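Local coordinates for Glyoxalase/bleomycin resistance protein/dioxygenase (Alicyclobacillus acidocaldarius subsp. acidocaldarius, PDB 3RRI), which belongs to the glyoxalase/bleomycin resistance/dioxygenase superfamily and may act as a dioxygenase, though its substrate is not established, at residues I73-K78 and L123-Y128; E109-F114 and Y127-R132. All blocks are in the same frame, centred on the assembly; numbering follows the deposited sequence.

Interaction 1 of 2, residues I73-K78 and L123-Y128. With ACT (acetate ion), chain D.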
ATOM      1  N   ILE A  73       8.643  14.769 -14.364  1.00 17.95           N
ATOM      2  CA  ILE A  73       8.488  13.979 -13.152  1.00 17.02           C
ATOM      3  C   ILE A  73       9.511  14.400 -12.125  1.00 17.60           C
ATOM      4  O   ILE A  73      10.681  14.627 -12.481  1.00 17.41           O
ATOM      5  CB  ILE A  73       8.618  12.465 -13.413  1.00 16.59           C
ATOM      6  CG1 ILE A  73       7.707  12.024 -14.567  1.00 15.90           C
ATOM      7  CG2 ILE A  73       8.395  11.687 -12.128  1.00 17.00           C
ATOM      8  CD1 ILE A  73       6.140  12.191 -14.312  1.00 16.65           C
ATOM      9  N   THR A  74       9.105  14.471 -10.871  1.00 17.38           N
ATOM     10  CA  THR A  74      10.013  14.636  -9.731  1.00 16.84           C
ATOM     11  C   THR A  74      10.084  13.308  -9.016  1.00 17.92           C
ATOM     12  O   THR A  74       9.082  12.736  -8.610  1.00 18.69           O
ATOM     13  CB  THR A  74       9.550  15.747  -8.814  1.00 16.75           C
ATOM     14  OG1 THR A  74       9.435  16.945  -9.571  1.00 19.34           O
ATOM     15  CG2 THR A  74      10.456  15.938  -7.571  1.00 17.83           C
ATOM     16  N   PHE A  75      11.283  12.729  -8.975  1.00 17.94           N
ATOM     17  CA  PHE A  75      11.456  11.402  -8.455  1.00 18.39           C
ATOM     18  C   PHE A  75      11.828  11.421  -6.982  1.00 19.19           C
ATOM     19  O   PHE A  75      12.713  12.162  -6.587  1.00 19.09           O
ATOM     20  CB  PHE A  75      12.595  10.670  -9.202  1.00 18.75           C
ATOM     21  CG  PHE A  75      12.309  10.432 -10.637  1.00 17.91           C
ATOM     22  CD1 PHE A  75      11.409   9.425 -11.025  1.00 18.48           C
ATOM     23  CD2 PHE A  75      12.903  11.207 -11.623  1.00 17.22           C
ATOM     24  CE1 PHE A  75      11.137   9.230 -12.359  1.00 17.32           C
ATOM     25  CE2 PHE A  75      12.635  10.997 -12.954  1.00 18.67           C
ATOM     26  CZ  PHE A  75      11.731  10.029 -13.322  1.00 17.85           C
ATOM     27  N   ARG A  76      11.173  10.591  -6.174  1.00 19.26           N
ATOM     28  CA  ARG A  76      11.522  10.489  -4.755  1.00 20.96           C
ATOM     29  C   ARG A  76      12.879   9.801  -4.588  1.00 21.47           C
ATOM     30  O   ARG A  76      13.666  10.185  -3.720  1.00 22.84           O
ATOM     31  CB  ARG A  76      10.480   9.742  -3.911  1.00 22.41           C
ATOM     32  CG  ARG A  76      10.739   9.949  -2.399  1.00 26.62           C
ATOM     33  CD  ARG A  76       9.525   9.660  -1.546  1.00 33.04           C
ATOM     34  NE  ARG A  76       8.328  10.427  -1.941  1.00 35.81           N
ATOM     35  CZ  ARG A  76       7.694  11.345  -1.203  1.00 37.48           C
ATOM     36  NH1 ARG A  76       8.136  11.676   0.014  1.00 38.27           N
ATOM     37  NH2 ARG A  76       6.593  11.940  -1.689  1.00 37.50           N
ATOM     38  N   ASP A  77      13.101   8.778  -5.386  1.00 21.43           N
ATOM     39  CA  ASP A  77      14.295   7.923  -5.306  1.00 22.35           C
ATOM     40  C   ASP A  77      15.328   8.427  -6.294  1.00 21.47           C
ATOM     41  O   ASP A  77      15.127   8.376  -7.486  1.00 21.49           O
ATOM     42  CB  ASP A  77      13.878   6.487  -5.646  1.00 22.79           C
ATOM     43  CG  ASP A  77      14.983   5.439  -5.415  1.00 27.28           C
ATOM     44  OD1 ASP A  77      16.186   5.807  -5.258  1.00 25.62           O
ATOM     45  OD2 ASP A  77      14.606   4.229  -5.399  1.00 30.28           O
ATOM     46  N   LYS A  78      16.465   8.898  -5.806  1.00 21.07           N
ATOM     47  CA  LYS A  78      17.482   9.353  -6.721  1.00 21.48           C
ATOM     48  C   LYS A  78      17.914   8.334  -7.784  1.00 20.01           C
ATOM     49  O   LYS A  78      18.298   8.725  -8.871  1.00 19.30           O
ATOM     50  CB  LYS A  78      18.733   9.794  -5.973  1.00 22.04           C
ATOM     51  CG  LYS A  78      19.689  10.546  -6.881  1.00 24.84           C
ATOM     52  CD  LYS A  78      20.697  11.367  -6.172  1.00 28.94           C
ATOM     53  CE  LYS A  78      21.150  12.521  -7.098  1.00 31.62           C
ATOM     54  NZ  LYS A  78      21.964  12.060  -8.270  1.00 30.68           N
ATOM     55  N   LEU A 123      10.856  19.043 -21.269  1.00 20.39           N
ATOM     56  CA  LEU A 123      10.668  18.057 -20.226  1.00 20.06           C
ATOM     57  C   LEU A 123      11.691  18.334 -19.154  1.00 20.81           C
ATOM     58  O   LEU A 123      12.893  18.316 -19.448  1.00 22.72           O
ATOM     59  CB  LEU A 123      10.891  16.662 -20.758  1.00 20.10           C
ATOM     60  CG  LEU A 123       9.837  16.087 -21.720  1.00 18.97           C
ATOM     61  CD1 LEU A 123       9.899  16.804 -23.032  1.00 18.24           C
ATOM     62  CD2 LEU A 123      10.028  14.584 -21.876  1.00 22.03           C
ATOM     63  N   GLU A 124      11.244  18.555 -17.929  1.00 19.29           N
ATOM     64  CA  GLU A 124      12.165  18.712 -16.808  1.00 19.19           C
ATOM     65  C   GLU A 124      12.005  17.571 -15.820  1.00 19.64           C
ATOM     66  O   GLU A 124      10.884  17.225 -15.427  1.00 18.52           O
ATOM     67  CB  GLU A 124      11.968  20.027 -16.078  1.00 19.12           C
ATOM     68  CG  GLU A 124      13.004  20.211 -14.960  1.00 19.89           C
ATOM     69  CD  GLU A 124      12.755  21.381 -14.020  1.00 22.85           C
ATOM     70  OE1 GLU A 124      11.593  21.852 -13.908  1.00 23.72           O
ATOM     71  OE2 GLU A 124      13.748  21.833 -13.376  1.00 24.72           O
ATOM     72  N   PHE A 125      13.114  16.961 -15.410  1.00 17.59           N
ATOM     73  CA  PHE A 125      13.114  15.929 -14.393  1.00 17.42           C
ATOM     74  C   PHE A 125      13.885  16.425 -13.211  1.00 18.87           C
ATOM     75  O   PHE A 125      14.903  17.097 -13.407  1.00 19.22           O
ATOM     76  CB  PHE A 125      13.662  14.613 -14.940  1.00 17.73           C
ATOM     77  CG  PHE A 125      12.860  14.103 -16.087  1.00 18.08           C
ATOM     78  CD1 PHE A 125      11.684  13.380 -15.831  1.00 16.78           C
ATOM     79  CD2 PHE A 125      13.181  14.395 -17.383  1.00 20.15           C
ATOM     80  CE1 PHE A 125      10.882  12.936 -16.875  1.00 18.05           C
ATOM     81  CE2 PHE A 125      12.377  13.938 -18.423  1.00 19.25           C
ATOM     82  CZ  PHE A 125      11.214  13.221 -18.160  1.00 18.91           C
ATOM     83  N   LYS A 126      13.395  16.146 -12.009  1.00 18.39           N
ATOM     84  CA  LYS A 126      13.945  16.719 -10.800  1.00 19.02           C
ATOM     85  C   LYS A 126      14.125  15.665  -9.704  1.00 19.13           C
ATOM     86  O   LYS A 126      13.444  14.656  -9.671  1.00 18.84           O
ATOM     87  CB  LYS A 126      13.022  17.816 -10.227  1.00 20.23           C
ATOM     88  CG  LYS A 126      12.777  19.006 -11.115  1.00 21.26           C
ATOM     89  CD  LYS A 126      12.119  20.178 -10.353  1.00 21.00           C
ATOM     90  CE  LYS A 126      10.574  19.996 -10.329  1.00 24.99           C
ATOM     91  NZ  LYS A 126       9.880  21.255  -9.821  1.00 27.42           N
ATOM     92  N   TYR A 127      15.064  15.932  -8.810  1.00 18.63           N
ATOM     93  CA  TYR A 127      15.209  15.217  -7.575  1.00 19.15           C
ATOM     94  C   TYR A 127      15.507  16.210  -6.457  1.00 19.48           C
ATOM     95  O   TYR A 127      16.498  16.955  -6.547  1.00 19.84           O
ATOM     96  CB  TYR A 127      16.356  14.188  -7.675  1.00 19.40           C
ATOM     97  CG  TYR A 127      16.740  13.624  -6.354  1.00 20.97           C
ATOM     98  CD1 TYR A 127      15.992  12.624  -5.771  1.00 21.28           C
ATOM     99  CD2 TYR A 127      17.845  14.129  -5.634  1.00 21.97           C
ATOM    100  CE1 TYR A 127      16.307  12.104  -4.570  1.00 22.80           C
ATOM    101  CE2 TYR A 127      18.154  13.614  -4.402  1.00 23.14           C
ATOM    102  CZ  TYR A 127      17.374  12.614  -3.861  1.00 24.07           C
ATOM    103  OH  TYR A 127      17.667  12.074  -2.624  1.00 26.68           O
ATOM    104  N   TYR A 128      14.690  16.230  -5.393  1.00 19.28           N
ATOM    105  CA  TYR A 128      14.861  17.122  -4.262  1.00 19.25           C
ATOM    106  C   TYR A 128      15.593  16.409  -3.139  1.00 20.03           C
ATOM    107  O   TYR A 128      15.277  15.274  -2.778  1.00 19.77           O
ATOM    108  CB  TYR A 128      13.491  17.657  -3.730  1.00 19.35           C
ATOM    109  CG  TYR A 128      12.848  18.688  -4.630  1.00 18.69           C
ATOM    110  CD1 TYR A 128      12.977  20.036  -4.366  1.00 19.62           C
ATOM    111  CD2 TYR A 128      12.095  18.292  -5.736  1.00 19.13           C
ATOM    112  CE1 TYR A 128      12.400  20.989  -5.187  1.00 19.97           C
ATOM    113  CE2 TYR A 128      11.494  19.238  -6.583  1.00 19.16           C
ATOM    114  CZ  TYR A 128      11.631  20.584  -6.293  1.00 21.59           C
ATOM    115  OH  TYR A 128      11.028  21.493  -7.139  1.00 21.70           O
TER
HETATM  116  C   ACT D 134      10.390  24.806  -7.616  1.00 33.19           C
HETATM  117  O   ACT D 134      11.120  24.127  -6.825  1.00 32.91           O
HETATM  118  OXT ACT D 134       9.812  24.204  -8.562  1.00 34.24           O
HETATM  119  CH3 ACT D 134      10.206  26.277  -7.417  1.00 31.81           C
HETATM  120  O   HOH W   1      12.465  14.468  -5.178  1.00 20.92           O
HETATM  121  O   HOH W   2      13.508  13.337  -2.770  1.00 31.03           O
HETATM  122  O   HOH W   3      16.981   8.880  -2.970  1.00 27.50           O
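Thr74 and Lys126, their CA atoms 4.6 Å apart, form the single bridge between residues 73-78 and 123-128, where strand 70-74 runs parallel to strand 122-128. Lys126 grips the neighbouring backbone twice: its N donates to Ile73 O, and its O receives Phe75 N at 3.0 Å (N-H...O angle 163°). Packing is tight around this bridge. On the side facing helix 78-90, Phe75 CE2 meets Phe125 CD1 at 3.9 Å, and Ile73 CB reaches the same ring atom. Thr74 turns to the other side: with OG1 beside the backbone N (chi1 -57°), CG2 stands anti to that N and lies 3.4 Å from Tyr128 CD2, at that ring's edge.

Beyond Phe75 the backbones part, and water enters. One water links Phe75 O to Tyr128 N, a second joins Arg76 O to Tyr128 O. The Tyr127 ring lies beside the diverging backbones: Lys78 CB sits over one face, 3.8 Å from the centroid, while Arg76 O meets its edge at CE1.

Strand 70-74, helix 78-90 and the later strands, ending with 122-128 beside 70-74, have the beta-alpha-beta-beta-beta order of the vicinal oxygen chelate (glyoxalase) module. Lys126 NZ donates to Tyr128 OH (2.9 Å) and bonds Gln51 of a second subunit; a strand of that subunit pairs antiparallel with Ile73 and Thr74. Tyr128 OH donates to atom O of an acetate ion at 2.7 Å, probably crystallisation-derived. Arg37 of the second subunit also bonds the acetate, and with the Lys126 ammonium close by this end probably has a positive potential suiting a small anion.

Interaction 2 of 2, residues E109-F114 and Y127-R132. With ACT (acetate ion), chain D.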
ATOM      1  N   GLU A 109      16.763  22.907  -2.560  1.00 24.58           N
ATOM      2  CA  GLU A 109      17.668  22.518  -3.608  1.00 25.72           C
ATOM      3  C   GLU A 109      17.241  21.240  -4.309  1.00 24.98           C
ATOM      4  O   GLU A 109      16.876  20.249  -3.662  1.00 25.14           O
ATOM      5  CB  GLU A 109      19.076  22.256  -3.035  1.00 25.80           C
ATOM      6  CG  GLU A 109      20.079  21.886  -4.138  1.00 28.87           C
ATOM      7  CD  GLU A 109      21.538  22.031  -3.745  1.00 32.12           C
ATOM      8  OE1 GLU A 109      21.836  22.275  -2.559  1.00 34.83           O
ATOM      9  OE2 GLU A 109      22.383  21.901  -4.663  1.00 35.25           O
ATOM     10  N   HIS A 110      17.339  21.240  -5.637  1.00 25.77           N
ATOM     11  CA  HIS A 110      17.084  20.018  -6.390  1.00 24.48           C
ATOM     12  C   HIS A 110      18.018  19.872  -7.601  1.00 23.96           C
ATOM     13  O   HIS A 110      18.430  20.891  -8.169  1.00 23.14           O
ATOM     14  CB  HIS A 110      15.619  19.987  -6.849  1.00 25.79           C
ATOM     15  CG  HIS A 110      15.128  21.262  -7.479  1.00 24.80           C
ATOM     16  ND1 HIS A 110      14.740  22.367  -6.745  1.00 25.59           N
ATOM     17  CD2 HIS A 110      14.871  21.567  -8.774  1.00 26.46           C
ATOM     18  CE1 HIS A 110      14.295  23.305  -7.564  1.00 27.51           C
ATOM     19  NE2 HIS A 110      14.343  22.834  -8.801  1.00 28.18           N
ATOM     20  N   GLU A 111      18.362  18.621  -7.959  1.00 23.21           N
ATOM     21  CA  GLU A 111      19.032  18.335  -9.221  1.00 23.43           C
ATOM     22  C   GLU A 111      17.999  18.370 -10.309  1.00 22.93           C
ATOM     23  O   GLU A 111      16.855  17.950 -10.087  1.00 21.63           O
ATOM     24  CB  GLU A 111      19.721  16.975  -9.198  1.00 24.33           C
ATOM     25  CG  GLU A 111      20.818  16.800  -8.133  1.00 27.68           C
ATOM     26  CD  GLU A 111      21.953  15.836  -8.522  1.00 31.97           C
ATOM     27  OE1 GLU A 111      22.813  15.578  -7.663  1.00 39.27           O
ATOM     28  OE2 GLU A 111      22.017  15.344  -9.660  1.00 33.56           O
ATOM     29  N   THR A 112      18.393  18.817 -11.502  1.00 22.12           N
ATOM     30  CA  THR A 112      17.464  18.992 -12.603  1.00 22.33           C
ATOM     31  C   THR A 112      18.186  18.739 -13.932  1.00 21.65           C
ATOM     32  O   THR A 112      19.390  19.024 -14.050  1.00 21.58           O
ATOM     33  CB  THR A 112      16.932  20.434 -12.596  1.00 23.45           C
ATOM     34  OG1 THR A 112      16.046  20.642 -13.684  1.00 27.81           O
ATOM     35  CG2 THR A 112      18.085  21.396 -12.761  1.00 25.03           C
ATOM     36  N   PHE A 113      17.497  18.179 -14.915  1.00 19.53           N
ATOM     37  CA  PHE A 113      17.930  18.269 -16.310  1.00 19.34           C
ATOM     38  C   PHE A 113      16.696  18.447 -17.183  1.00 19.74           C
ATOM     39  O   PHE A 113      15.598  18.069 -16.763  1.00 19.60           O
ATOM     40  CB  PHE A 113      18.775  17.074 -16.769  1.00 18.88           C
ATOM     41  CG  PHE A 113      18.091  15.737 -16.659  1.00 17.77           C
ATOM     42  CD1 PHE A 113      17.431  15.174 -17.743  1.00 17.87           C
ATOM     43  CD2 PHE A 113      18.152  15.000 -15.484  1.00 18.28           C
ATOM     44  CE1 PHE A 113      16.876  13.920 -17.653  1.00 16.71           C
ATOM     45  CE2 PHE A 113      17.547  13.758 -15.397  1.00 20.35           C
ATOM     46  CZ  PHE A 113      16.918  13.234 -16.485  1.00 17.93           C
ATOM     47  N   PHE A 114      16.865  19.100 -18.322  1.00 18.86           N
ATOM     48  CA  PHE A 114      15.778  19.319 -19.272  1.00 19.09           C
ATOM     49  C   PHE A 114      16.073  18.608 -20.580  1.00 19.37           C
ATOM     50  O   PHE A 114      17.152  18.805 -21.167  1.00 20.15           O
ATOM     51  CB  PHE A 114      15.639  20.788 -19.614  1.00 18.33           C
ATOM     52  CG  PHE A 114      15.012  21.644 -18.556  1.00 21.92           C
ATOM     53  CD1 PHE A 114      13.736  22.159 -18.755  1.00 21.58           C
ATOM     54  CD2 PHE A 114      15.686  21.994 -17.415  1.00 23.73           C
ATOM     55  CE1 PHE A 114      13.145  22.998 -17.811  1.00 21.38           C
ATOM     56  CE2 PHE A 114      15.087  22.806 -16.449  1.00 24.93           C
ATOM     57  CZ  PHE A 114      13.812  23.318 -16.661  1.00 23.80           C
ATOM     58  N   TYR A 127      15.064  15.932  -8.810  1.00 18.63           N
ATOM     59  CA  TYR A 127      15.209  15.217  -7.575  1.00 19.15           C
ATOM     60  C   TYR A 127      15.507  16.210  -6.457  1.00 19.48           C
ATOM     61  O   TYR A 127      16.498  16.955  -6.547  1.00 19.84           O
ATOM     62  CB  TYR A 127      16.356  14.188  -7.675  1.00 19.40           C
ATOM     63  CG  TYR A 127      16.740  13.624  -6.354  1.00 20.97           C
ATOM     64  CD1 TYR A 127      15.992  12.624  -5.771  1.00 21.28           C
ATOM     65  CD2 TYR A 127      17.845  14.129  -5.634  1.00 21.97           C
ATOM     66  CE1 TYR A 127      16.307  12.104  -4.570  1.00 22.80           C
ATOM     67  CE2 TYR A 127      18.154  13.614  -4.402  1.00 23.14           C
ATOM     68  CZ  TYR A 127      17.374  12.614  -3.861  1.00 24.07           C
ATOM     69  OH  TYR A 127      17.667  12.074  -2.624  1.00 26.68           O
ATOM     70  N   TYR A 128      14.690  16.230  -5.393  1.00 19.28           N
ATOM     71  CA  TYR A 128      14.861  17.122  -4.262  1.00 19.25           C
ATOM     72  C   TYR A 128      15.593  16.409  -3.139  1.00 20.03           C
ATOM     73  O   TYR A 128      15.277  15.274  -2.778  1.00 19.77           O
ATOM     74  CB  TYR A 128      13.491  17.657  -3.730  1.00 19.35           C
ATOM     75  CG  TYR A 128      12.848  18.688  -4.630  1.00 18.69           C
ATOM     76  CD1 TYR A 128      12.977  20.036  -4.366  1.00 19.62           C
ATOM     77  CD2 TYR A 128      12.095  18.292  -5.736  1.00 19.13           C
ATOM     78  CE1 TYR A 128      12.400  20.989  -5.187  1.00 19.97           C
ATOM     79  CE2 TYR A 128      11.494  19.238  -6.583  1.00 19.16           C
ATOM     80  CZ  TYR A 128      11.631  20.584  -6.293  1.00 21.59           C
ATOM     81  OH  TYR A 128      11.028  21.493  -7.139  1.00 21.70           O
ATOM     82  N   PHE A 129      16.561  17.118  -2.547  1.00 21.82           N
ATOM     83  CA  PHE A 129      17.352  16.595  -1.441  1.00 21.88           C
ATOM     84  C   PHE A 129      16.536  16.413  -0.151  1.00 20.98           C
ATOM     85  O   PHE A 129      16.768  15.479   0.624  1.00 22.45           O
ATOM     86  CB  PHE A 129      18.611  17.460  -1.270  1.00 22.72           C
ATOM     87  CG  PHE A 129      19.549  17.343  -2.437  1.00 24.24           C
ATOM     88  CD1 PHE A 129      20.351  16.233  -2.558  1.00 27.98           C
ATOM     89  CD2 PHE A 129      19.539  18.267  -3.466  1.00 26.96           C
ATOM     90  CE1 PHE A 129      21.188  16.078  -3.664  1.00 30.45           C
ATOM     91  CE2 PHE A 129      20.360  18.108  -4.588  1.00 30.18           C
ATOM     92  CZ  PHE A 129      21.186  17.016  -4.670  1.00 29.81           C
ATOM     93  N   ASP A 130      15.512  17.258   0.019  1.00 20.58           N
ATOM     94  CA  ASP A 130      14.513  17.108   1.098  1.00 19.73           C
ATOM     95  C   ASP A 130      13.187  16.842   0.393  1.00 19.00           C
ATOM     96  O   ASP A 130      12.666  17.707  -0.318  1.00 19.37           O
ATOM     97  CB  ASP A 130      14.479  18.360   1.961  1.00 19.59           C
ATOM     98  CG  ASP A 130      13.460  18.291   3.092  1.00 20.95           C
ATOM     99  OD1 ASP A 130      12.514  17.500   2.966  1.00 20.92           O
ATOM    100  OD2 ASP A 130      13.631  19.018   4.089  1.00 22.07           O
ATOM    101  N   ASP A 131      12.681  15.615   0.574  1.00 20.13           N
ATOM    102  CA  ASP A 131      11.424  15.197  -0.105  1.00 20.98           C
ATOM    103  C   ASP A 131      10.188  16.004   0.213  1.00 21.35           C
ATOM    104  O   ASP A 131       9.271  16.035  -0.613  1.00 21.45           O
ATOM    105  CB  ASP A 131      11.152  13.670  -0.028  1.00 21.78           C
ATOM    106  CG  ASP A 131      10.917  13.136   1.379  1.00 24.43           C
ATOM    107  OD1 ASP A 131      10.829  13.908   2.344  1.00 26.12           O
ATOM    108  OD2 ASP A 131      10.807  11.882   1.496  1.00 28.22           O
ATOM    109  N   ARG A 132      10.146  16.706   1.335  1.00 20.54           N
ATOM    110  CA  ARG A 132       9.062  17.645   1.585  1.00 20.90           C
ATOM    111  C   ARG A 132       9.002  18.787   0.586  1.00 20.64           C
ATOM    112  O   ARG A 132       7.921  19.394   0.406  1.00 22.04           O
ATOM    113  CB  ARG A 132       9.108  18.194   3.003  1.00 20.26           C
ATOM    114  CG  ARG A 132       8.607  17.201   4.019  1.00 21.17           C
ATOM    115  CD  ARG A 132       8.670  17.737   5.427  1.00 23.11           C
ATOM    116  NE  ARG A 132       7.703  18.809   5.683  1.00 23.42           N
ATOM    117  CZ  ARG A 132       7.974  20.049   6.123  1.00 23.02           C
ATOM    118  NH1 ARG A 132       9.213  20.471   6.375  1.00 21.35           N
ATOM    119  NH2 ARG A 132       6.981  20.888   6.322  1.00 22.58           N
TER
HETATM  120  C   ACT D 134      10.390  24.806  -7.616  1.00 33.19           C
HETATM  121  O   ACT D 134      11.120  24.127  -6.825  1.00 32.91           O
HETATM  122  OXT ACT D 134       9.812  24.204  -8.562  1.00 34.24           O
HETATM  123  CH3 ACT D 134      10.206  26.277  -7.417  1.00 31.81           C
HETATM  124  O   HOH W   4      15.194  19.826  -1.530  1.00 21.31           O
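The His110 and Tyr128 rings meet obliquely, their planes 35° apart and their centroids separated by 4.3 Å. His110 CB stands over the centre of one Tyr128 face, 3.7 Å from the centroid and 13° off the normal, which makes a CH-pi contact. Tyr128 OH lies in turn over the centre of a His110 face, and a water sits in plane at the edge of the tyrosine ring. The two side chains run side by side in the same direction. His110 CG occupies the crowded position between the backbone N and the carbonyl carbon (chi1 47°), while ND1 bonds Glu108 O, which restrains the rotation of the imidazole.

Phe129 presents its edge to Glu109 O, 3.3 Å from CD2. Its CZ touches Glu111 CG at 3.5 Å, and Glu109 CG packs against CD2, so the aliphatic parts of both glutamates border the phenyl. The Glu109 carboxylate is held elsewhere, by Gly105 N and a salt bridge to Arg101, whereas Glu111 OE1 remains beside Phe129 CZ.

The backbone identifies a beta hairpin, strands 110-116 and 122-128 being antiparallel neighbours in the sheet. His110 and Tyr128 are the non-hydrogen-bonded pair, and their side chains share a face; Glu111 and Tyr127, the hydrogen-bonded pair, project to the other, where Phe81 of helix 78-90 touches both. In that pair Glu111 N donates to Tyr127 O at 2.9 Å, and Tyr127 N returns a bond to Glu111 O at 3.0 Å.

Past Tyr128 the pairing frays. Phe129 N makes a weak bond to Glu109 O at 3.3 Å, and a water donating to that oxygen accepts from Asp130 N. Asp130 OD1 then receives Arg132 N in an Asx turn, while Arg132 reaches Leu31 O of a third subunit.

From the N terminus, the chain first supplies residues 73-78, at the end of strand 70-74 and the start of helix 78-90. After that helix and strands 95-98 and 100-102 it reaches 109-114, then turns back into strand 122-128, which serves both contacts. Interaction 1 closes a long loop, with 44 residues between its segments; interaction 2 closes the hairpin of strands 110-116 and 122-128, with 12 between. The segment 109-114 lies inside the first loop, but its partner 127-132 extends beyond 123-128, so the two contacts cross rather than nest, sharing Tyr127 and Tyr128. Strand 122-128 thus stands between 70-74, parallel, and 110-116, antiparallel, and Thr112 OG1 to Glu124 OE2 ties the contacts directly.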